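Local coordinates for protein putative superoxide reductase (Thermotoga maritima, PDB 3QZB) that probably reduces superoxide to hydrogen peroxide at an iron centre, using electrons delivered by rubredoxin, at residues F72-D75 with G76-Y79. Numbering follows the deposited sequence.
Sequences FQPD and GDPY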
loop_
_atom_site.group_PDB
_atom_site.type_symbol
_atom_site.label_atom_id
_atom_site.label_comp_id
_atom_site.label_asym_id
_atom_site.label_seq_id
_atom_site.Cartn_x
_atom_site.Cartn_y
_atom_site.Cartn_z
ATOM N N PHE A 72 8.228 -14.073 -3.001
ATOM C CA PHE A 72 9.210 -15.017 -3.510
ATOM C C PHE A 72 9.832 -15.745 -2.321
ATOM O O PHE A 72 10.297 -15.109 -1.374
ATOM C CB PHE A 72 10.284 -14.321 -4.321
ATOM C CG PHE A 72 11.263 -15.254 -4.958
ATOM C CD1 PHE A 72 10.874 -16.121 -5.962
ATOM C CD2 PHE A 72 12.587 -15.330 -4.545
ATOM C CE1 PHE A 72 11.764 -17.007 -6.557
ATOM C CE2 PHE A 72 13.451 -16.212 -5.132
ATOM C CZ PHE A 72 13.052 -17.033 -6.145
ATOM N N GLN A 73 9.860 -17.075 -2.414
ATOM C CA GLN A 73 10.422 -17.949 -1.382
ATOM C C GLN A 73 11.667 -18.620 -1.977
ATOM O O GLN A 73 11.501 -19.537 -2.793
ATOM C CB GLN A 73 9.394 -18.983 -0.935
ATOM C CG GLN A 73 9.619 -19.524 0.460
ATOM C CD GLN A 73 10.884 -20.314 0.562
ATOM O OE1 GLN A 73 11.009 -21.357 -0.092
ATOM N NE2 GLN A 73 11.816 -19.863 1.369
ATOM N N PRO A 74 12.882 -18.202 -1.611
ATOM C CA PRO A 74 14.058 -18.828 -2.218
ATOM C C PRO A 74 14.273 -20.223 -1.639
ATOM O O PRO A 74 14.234 -20.388 -0.409
ATOM C CB PRO A 74 15.201 -17.888 -1.853
ATOM C CG PRO A 74 14.557 -16.610 -1.368
ATOM C CD PRO A 74 13.256 -17.054 -0.777
ATOM N N ASP A 75 14.583 -21.194 -2.491
ATOM C CA ASP A 75 14.826 -22.524 -2.009
ATOM C C ASP A 75 15.903 -22.511 -0.956
ATOM O O ASP A 75 16.950 -21.866 -1.139
ATOM C CB ASP A 75 15.272 -23.452 -3.144
ATOM C CG ASP A 75 14.279 -23.670 -4.224
ATOM O OD1 ASP A 75 13.090 -23.350 -4.045
ATOM O OD2 ASP A 75 14.721 -24.191 -5.321
ATOM N N GLY A 76 15.650 -23.189 0.147
ATOM C CA GLY A 76 16.619 -23.354 1.214
ATOM C C GLY A 76 16.685 -22.171 2.172
ATOM O O GLY A 76 17.443 -22.226 3.143
ATOM N N ASP A 77 15.932 -21.113 1.930
ATOM C CA ASP A 77 15.934 -19.935 2.813
ATOM C C ASP A 77 14.779 -20.030 3.803
ATOM O O ASP A 77 13.721 -20.589 3.469
ATOM C CB ASP A 77 15.810 -18.693 1.960
ATOM C CG ASP A 77 16.046 -17.415 2.704
ATOM O OD1 ASP A 77 17.226 -17.095 2.984
ATOM O OD2 ASP A 77 15.027 -16.751 3.066
ATOM N N PRO A 78 14.900 -19.431 5.005
ATOM C CA PRO A 78 13.794 -19.546 5.965
ATOM C C PRO A 78 12.549 -18.690 5.656
ATOM O O PRO A 78 11.538 -18.862 6.353
ATOM C CB PRO A 78 14.429 -19.047 7.278
ATOM C CG PRO A 78 15.889 -19.167 7.111
ATOM C CD PRO A 78 16.113 -18.904 5.665
ATOM N N TYR A 79 12.652 -17.734 4.757
ATOM C CA TYR A 79 11.711 -16.625 4.701
ATOM C C TYR A 79 11.022 -16.516 3.327
ATOM O O TYR A 79 11.489 -17.059 2.331
ATOM C CB TYR A 79 12.424 -15.317 5.055
ATOM C CG TYR A 79 13.168 -15.384 6.377
ATOM C CD1 TYR A 79 12.487 -15.584 7.580
ATOM C CD2 TYR A 79 14.525 -15.290 6.427
ATOM C CE1 TYR A 79 13.157 -15.658 8.774
ATOM C CE2 TYR A 79 15.228 -15.394 7.613
ATOM C CZ TYR A 79 14.533 -15.607 8.790
ATOM O OH TYR A 79 15.205 -15.691 9.997
HETATM O O HOH W 1 12.448 -23.534 0.851
#
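Gln73 reaches across the loop to the backbone of Asp77 and Tyr79. With CG turned anti to the backbone N (chi1 -155°), the side chain leaves CB and brings Gln73 CG to 3.6 Å from Tyr79 O. The chain then bends at chi2, and Gln73 CD passes 3.8 Å from Tyr79 O. At the tip, Gln73 NE2 donates to Tyr79 O over 3.0 Å. This bond is fairly straight and lies close to the Gln73 amide plane, but it meets the carbonyl from above its plane. NE2 also makes a weak hydrogen bond to Asp77 O. On the other branch, Gln73 OE1 accepts from a water 2.8 Å away, and Gly76 N donates to this water. A type II beta turn from Pro74 to Asp77 heads the hairpin connection between strands 65-74 and 81-87 of the immunoglobulin-like beta-sandwich. Asp77 N donates to Pro74 O across 3.0 Å, and Gly76 takes the positive phi (82°) of the third turn position. Shortening Gln73 to an alanine is likely to leave Tyr79 O without its amide donor, Asp77 O without the weaker one and the water without its side-chain acceptor. Pro74 CB and Asp77 CB pack side by side, 3.9 Å apart. Asp77 OD2 closes an Asx turn by accepting from Tyr79 N, and also bonds Tyr81 OH. Asp75 salt-bridges Lys138, and Phe18 of a second subunit packs on Gln73.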